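Local coordinates for protein Baccell_00875 (Bacteroides cellulosilyticus DSM 14838, PDB 5NO8) that probably acts as a polysaccharide lyase that removes the L-rhamnose caps linked to glucuronic acid on complex arabinogalactan proteins, at residues P611-Y623 / Y634-L648. Sequence-based numbering, arbitrary orientation.
Sequences PHYWSTITGAVYY and YQKRAENVVRNNLCL
The side-chain amide of N645 donates to S615 OG, with ND2 and OG 2.9 Å apart and the hydroxyl close to the amide plane. S615 OG in turn donates a hydrogen bond to H612 O, at 2.8 Å. With OG set between the backbone N and the carbonyl carbon (chi1 64°), the hydroxyl reaches H612 O and still meets N645. N645 ND2 also donates to V641 O, four residues earlier, at 3.0 Å. T616 CG2 packs on the same amide, 3.4 Å from N645 CG. With an alanine here instead of N645, S615 OG would probably lose its donor and a gap would open beside T616. Helices 615-629 and 632-644 form an antiparallel helical hairpin within the largely helical part of the chain; the axes of segments 615-623 and 634-644 come within 7.7 Å, at 162°. G619 lets them close in: a side chain there would clash with V642 CG1. V641 is a knob set among S615, T616, G619 and Y622. Y622 fills the reciprocal hole of Y634, R637, A638 and V641. The edge of the Y634 ring meets the Y622 face in a T-shaped stack, centroids 5.3 Å apart. Water bonds Y622 OH, while R637 is held by salt bridges to E576 and E589. Another water donates to both Y623 O and Q635 OE1. P611, ahead of the first helix, meets C647 of the 3-10 segment 646-648, with SG 3.4 Å from P611 CG, and L648 packs against P611 and Y613.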
loop_
_atom_site.group_PDB
_atom_site.type_symbol
_atom_site.label_atom_id
_atom_site.label_comp_id
_atom_site.label_asym_id
_atom_site.label_seq_id
_atom_site.Cartn_x
_atom_site.Cartn_y
_atom_site.Cartn_z
ATOM N N PRO A 611 4.182 3.854 1.356
ATOM C CA PRO A 611 4.001 2.505 1.841
ATOM C C PRO A 611 3.496 2.479 3.251
ATOM O O PRO A 611 3.611 3.468 4.001
ATOM C CB PRO A 611 5.414 1.923 1.742
ATOM C CG PRO A 611 6.301 3.083 1.995
ATOM C CD PRO A 611 5.572 4.315 1.536
ATOM N N HIS A 612 2.818 1.375 3.567
ATOM C CA HIS A 612 2.648 0.966 4.913
ATOM C C HIS A 612 3.519 -0.264 5.084
ATOM O O HIS A 612 3.556 -1.126 4.245
ATOM C CB HIS A 612 1.211 0.615 5.216
ATOM C CG HIS A 612 1.008 0.216 6.630
ATOM N ND1 HIS A 612 0.958 -1.098 7.025
ATOM C CD2 HIS A 612 0.949 0.957 7.762
ATOM C CE1 HIS A 612 0.808 -1.145 8.338
ATOM N NE2 HIS A 612 0.793 0.089 8.802
ATOM N N TYR A 613 4.150 -0.366 6.235
ATOM C CA TYR A 613 5.168 -1.401 6.475
ATOM C C TYR A 613 4.700 -2.850 6.305
ATOM O O TYR A 613 5.511 -3.710 5.968
ATOM C CB TYR A 613 5.792 -1.212 7.846
ATOM C CG TYR A 613 4.907 -1.627 8.974
ATOM C CD1 TYR A 613 4.940 -2.931 9.437
ATOM C CD2 TYR A 613 4.070 -0.732 9.600
ATOM C CE1 TYR A 613 4.174 -3.333 10.492
ATOM C CE2 TYR A 613 3.277 -1.137 10.663
ATOM C CZ TYR A 613 3.323 -2.456 11.079
ATOM O OH TYR A 613 2.580 -2.916 12.143
ATOM N N TRP A 614 3.408 -3.162 6.519
ATOM C CA TRP A 614 2.996 -4.554 6.249
ATOM C C TRP A 614 3.059 -4.944 4.771
ATOM O O TRP A 614 3.046 -6.131 4.440
ATOM C CB TRP A 614 1.646 -4.916 6.836
ATOM C CG TRP A 614 1.558 -5.089 8.312
ATOM C CD1 TRP A 614 0.561 -4.626 9.077
ATOM C CD2 TRP A 614 2.439 -5.811 9.210
ATOM N NE1 TRP A 614 0.745 -4.975 10.381
ATOM C CE2 TRP A 614 1.893 -5.705 10.490
ATOM C CE3 TRP A 614 3.655 -6.492 9.057
ATOM C CZ2 TRP A 614 2.508 -6.263 11.628
ATOM C CZ3 TRP A 614 4.262 -7.035 10.177
ATOM C CH2 TRP A 614 3.688 -6.934 11.427
ATOM N N SER A 615 3.204 -3.977 3.860
ATOM C CA SER A 615 3.535 -4.303 2.480
ATOM C C SER A 615 4.782 -5.193 2.382
ATOM O O SER A 615 4.938 -5.914 1.417
ATOM C CB SER A 615 3.770 -3.054 1.613
ATOM O OG SER A 615 4.918 -2.288 2.040
ATOM N N THR A 616 5.667 -5.120 3.371
ATOM C CA THR A 616 6.883 -5.951 3.347
ATOM C C THR A 616 6.610 -7.423 3.573
ATOM O O THR A 616 7.446 -8.233 3.246
ATOM C CB THR A 616 7.963 -5.464 4.335
ATOM O OG1 THR A 616 7.518 -5.550 5.681
ATOM C CG2 THR A 616 8.354 -4.003 4.030
ATOM N N ILE A 617 5.425 -7.790 4.071
ATOM C CA ILE A 617 5.118 -9.215 4.191
ATOM C C ILE A 617 5.119 -9.844 2.804
ATOM O O ILE A 617 5.561 -10.972 2.628
ATOM C CB ILE A 617 3.738 -9.484 4.845
ATOM C CG1 ILE A 617 3.605 -8.829 6.209
ATOM C CG2 ILE A 617 3.552 -10.996 5.020
ATOM C CD1 ILE A 617 2.167 -8.747 6.662
ATOM N N THR A 618 4.629 -9.109 1.790
ATOM C CA THR A 618 4.688 -9.586 0.426
ATOM C C THR A 618 6.139 -9.810 -0.032
ATOM O O THR A 618 6.424 -10.781 -0.703
ATOM C CB THR A 618 3.935 -8.638 -0.515
ATOM O OG1 THR A 618 2.562 -8.625 -0.111
ATOM C CG2 THR A 618 4.018 -9.072 -1.964
ATOM N N GLY A 619 7.041 -8.916 0.366
ATOM C CA GLY A 619 8.469 -9.126 0.163
ATOM C C GLY A 619 8.933 -10.434 0.794
ATOM O O GLY A 619 9.647 -11.176 0.162
ATOM N N ALA A 620 8.542 -10.679 2.041
ATOM C CA ALA A 620 8.879 -11.943 2.702
ATOM C C ALA A 620 8.376 -13.141 1.908
ATOM O O ALA A 620 9.117 -14.102 1.680
ATOM C CB ALA A 620 8.348 -11.978 4.104
ATOM N N VAL A 621 7.126 -13.064 1.445
ATOM C CA VAL A 621 6.548 -14.102 0.623
ATOM C C VAL A 621 7.354 -14.358 -0.632
ATOM O O VAL A 621 7.590 -15.524 -0.992
ATOM C CB VAL A 621 5.084 -13.776 0.236
ATOM C CG1 VAL A 621 4.580 -14.718 -0.869
ATOM C CG2 VAL A 621 4.192 -13.825 1.460
ATOM N N TYR A 622 7.747 -13.288 -1.337
ATOM C CA TYR A 622 8.517 -13.419 -2.557
ATOM C C TYR A 622 9.877 -14.056 -2.283
ATOM O O TYR A 622 10.335 -14.874 -3.077
ATOM C CB TYR A 622 8.737 -12.065 -3.236
ATOM C CG TYR A 622 7.521 -11.406 -3.827
ATOM C CD1 TYR A 622 6.307 -12.103 -3.995
ATOM C CD2 TYR A 622 7.572 -10.075 -4.238
ATOM C CE1 TYR A 622 5.210 -11.487 -4.571
ATOM C CE2 TYR A 622 6.466 -9.465 -4.805
ATOM C CZ TYR A 622 5.304 -10.182 -4.984
ATOM O OH TYR A 622 4.188 -9.568 -5.518
ATOM N N TYR A 623 10.489 -13.672 -1.165
ATOM C CA TYR A 623 11.754 -14.275 -0.686
ATOM C C TYR A 623 11.599 -15.790 -0.454
ATOM O O TYR A 623 12.388 -16.603 -0.981
ATOM C CB TYR A 623 12.223 -13.538 0.571
ATOM C CG TYR A 623 13.197 -14.277 1.452
ATOM C CD1 TYR A 623 14.564 -14.288 1.162
ATOM C CD2 TYR A 623 12.759 -14.922 2.600
ATOM C CE1 TYR A 623 15.462 -14.965 1.990
ATOM C CE2 TYR A 623 13.629 -15.592 3.424
ATOM C CZ TYR A 623 14.968 -15.623 3.110
ATOM O OH TYR A 623 15.806 -16.303 3.956
ATOM N N TYR A 634 11.837 -13.654 -8.285
ATOM C CA TYR A 634 11.139 -13.341 -7.053
ATOM C C TYR A 634 12.009 -12.798 -5.950
ATOM O O TYR A 634 11.533 -11.955 -5.184
ATOM C CB TYR A 634 10.275 -14.510 -6.580
ATOM C CG TYR A 634 8.957 -14.515 -7.315
ATOM C CD1 TYR A 634 8.818 -15.161 -8.546
ATOM C CD2 TYR A 634 7.867 -13.816 -6.811
ATOM C CE1 TYR A 634 7.606 -15.139 -9.248
ATOM C CE2 TYR A 634 6.655 -13.795 -7.496
ATOM C CZ TYR A 634 6.537 -14.461 -8.713
ATOM O OH TYR A 634 5.338 -14.427 -9.371
ATOM N N GLN A 635 13.275 -13.226 -5.870
ATOM C CA GLN A 635 14.192 -12.615 -4.938
ATOM C C GLN A 635 14.459 -11.140 -5.293
ATOM O O GLN A 635 14.539 -10.307 -4.386
ATOM C CB GLN A 635 15.509 -13.410 -4.818
ATOM C CG GLN A 635 16.575 -12.804 -3.905
ATOM C CD GLN A 635 16.124 -12.578 -2.482
ATOM O OE1 GLN A 635 15.207 -13.240 -1.984
ATOM N NE2 GLN A 635 16.762 -11.634 -1.807
ATOM N N LYS A 636 14.597 -10.830 -6.575
ATOM C CA LYS A 636 14.789 -9.437 -7.000
ATOM C C LYS A 636 13.545 -8.612 -6.661
ATOM O O LYS A 636 13.647 -7.458 -6.231
ATOM C CB LYS A 636 15.089 -9.349 -8.486
ATOM C CG LYS A 636 16.372 -10.049 -8.886
ATOM C CD LYS A 636 17.578 -9.429 -8.227
ATOM C CE LYS A 636 18.828 -9.800 -9.002
ATOM N NZ LYS A 636 20.035 -9.328 -8.267
ATOM N N ARG A 637 12.377 -9.213 -6.843
ATOM C CA ARG A 637 11.130 -8.555 -6.448
ATOM C C ARG A 637 11.008 -8.332 -4.954
ATOM O O ARG A 637 10.639 -7.242 -4.501
ATOM C CB ARG A 637 9.939 -9.285 -7.033
ATOM C CG ARG A 637 9.918 -9.145 -8.543
ATOM C CD ARG A 637 8.868 -10.042 -9.160
ATOM N NE ARG A 637 7.526 -9.611 -8.777
ATOM C CZ ARG A 637 6.406 -10.202 -9.178
ATOM N NH1 ARG A 637 6.445 -11.280 -9.975
ATOM N NH2 ARG A 637 5.247 -9.723 -8.764
ATOM N N ALA A 638 11.394 -9.327 -4.160
ATOM C CA ALA A 638 11.438 -9.182 -2.722
ATOM C C ALA A 638 12.312 -8.018 -2.311
ATOM O O ALA A 638 11.971 -7.264 -1.398
ATOM C CB ALA A 638 11.963 -10.469 -2.072
ATOM N N GLU A 639 13.467 -7.905 -2.957
ATOM C CA GLU A 639 14.414 -6.817 -2.658
ATOM C C GLU A 639 13.825 -5.429 -2.944
ATOM O O GLU A 639 14.035 -4.474 -2.177
ATOM C CB GLU A 639 15.707 -7.026 -3.456
ATOM C CG GLU A 639 16.569 -8.145 -2.874
ATOM C CD GLU A 639 17.647 -8.682 -3.809
ATOM O OE1 GLU A 639 17.835 -8.106 -4.906
ATOM O OE2 GLU A 639 18.292 -9.726 -3.459
ATOM N N ASN A 640 13.119 -5.346 -4.055
ATOM C CA ASN A 640 12.423 -4.128 -4.458
ATOM C C ASN A 640 11.356 -3.729 -3.435
ATOM O O ASN A 640 11.279 -2.548 -3.033
ATOM C CB ASN A 640 11.809 -4.322 -5.838
ATOM C CG ASN A 640 11.085 -3.091 -6.318
ATOM O OD1 ASN A 640 11.637 -2.002 -6.288
ATOM N ND2 ASN A 640 9.829 -3.257 -6.719
ATOM N N VAL A 641 10.542 -4.690 -3.011
ATOM C CA VAL A 641 9.489 -4.394 -2.031
ATOM C C VAL A 641 10.059 -3.788 -0.736
ATOM O O VAL A 641 9.614 -2.743 -0.262
ATOM C CB VAL A 641 8.652 -5.652 -1.656
ATOM C CG1 VAL A 641 7.692 -5.322 -0.530
ATOM C CG2 VAL A 641 7.904 -6.178 -2.855
ATOM N N VAL A 642 11.050 -4.452 -0.152
ATOM C CA VAL A 642 11.583 -4.014 1.130
ATOM C C VAL A 642 12.408 -2.732 0.992
ATOM O O VAL A 642 12.370 -1.897 1.892
ATOM C CB VAL A 642 12.306 -5.155 1.894
ATOM C CG1 VAL A 642 11.326 -6.318 2.111
ATOM C CG2 VAL A 642 13.592 -5.624 1.191
ATOM N N ARG A 643 13.098 -2.562 -0.131
ATOM C CA ARG A 643 13.850 -1.341 -0.434
ATOM C C ARG A 643 12.925 -0.114 -0.455
ATOM O O ARG A 643 13.237 0.950 0.105
ATOM C CB ARG A 643 14.552 -1.512 -1.781
ATOM C CG ARG A 643 15.212 -0.292 -2.301
ATOM C CD ARG A 643 16.250 -0.661 -3.343
ATOM N NE ARG A 643 15.600 -1.269 -4.491
ATOM C CZ ARG A 643 15.858 -2.456 -5.029
ATOM N NH1 ARG A 643 16.822 -3.242 -4.570
ATOM N NH2 ARG A 643 15.189 -2.838 -6.106
ATOM N N ASN A 644 11.741 -0.292 -1.032
ATOM C CA ASN A 644 10.830 0.836 -1.185
ATOM C C ASN A 644 10.241 1.289 0.147
ATOM O O ASN A 644 9.844 2.448 0.279
ATOM C CB ASN A 644 9.768 0.515 -2.234
ATOM C CG ASN A 644 10.341 0.441 -3.626
ATOM O OD1 ASN A 644 11.459 0.909 -3.876
ATOM N ND2 ASN A 644 9.617 -0.190 -4.537
ATOM N N ASN A 645 10.214 0.401 1.144
ATOM C CA ASN A 645 9.786 0.776 2.458
ATOM C C ASN A 645 10.843 1.533 3.260
ATOM O O ASN A 645 10.570 2.022 4.343
ATOM C CB ASN A 645 9.271 -0.434 3.228
ATOM C CG ASN A 645 7.867 -0.810 2.862
ATOM O OD1 ASN A 645 6.950 -0.577 3.653
ATOM N ND2 ASN A 645 7.685 -1.426 1.697
ATOM N N LEU A 646 12.046 1.674 2.729
ATOM C CA LEU A 646 13.062 2.463 3.417
ATOM C C LEU A 646 12.708 3.920 3.550
ATOM O O LEU A 646 13.288 4.600 4.388
ATOM C CB LEU A 646 14.433 2.341 2.752
ATOM C CG LEU A 646 15.071 0.958 2.820
ATOM C CD1 LEU A 646 16.305 0.960 1.945
ATOM C CD2 LEU A 646 15.390 0.572 4.256
ATOM N N CYS A 647 11.751 4.418 2.756
ATOM C CA CYS A 647 11.343 5.812 2.880
ATOM C C CYS A 647 10.697 6.154 4.219
ATOM O O CYS A 647 10.620 7.319 4.566
ATOM C CB CYS A 647 10.446 6.225 1.738
ATOM S SG CYS A 647 8.829 5.417 1.781
ATOM N N LEU A 648 10.313 5.148 5.004
ATOM C CA LEU A 648 9.713 5.379 6.328
ATOM C C LEU A 648 10.738 5.719 7.409
ATOM O O LEU A 648 10.367 5.976 8.545
ATOM C CB LEU A 648 8.927 4.143 6.743
ATOM C CG LEU A 648 7.749 3.746 5.851
ATOM C CD1 LEU A 648 7.338 2.321 6.178
ATOM C CD2 LEU A 648 6.591 4.720 5.986
HETATM O O HOH W 1 4.485 -7.136 -6.682
HETATM O O HOH W 2 15.083 -15.903 -1.656
#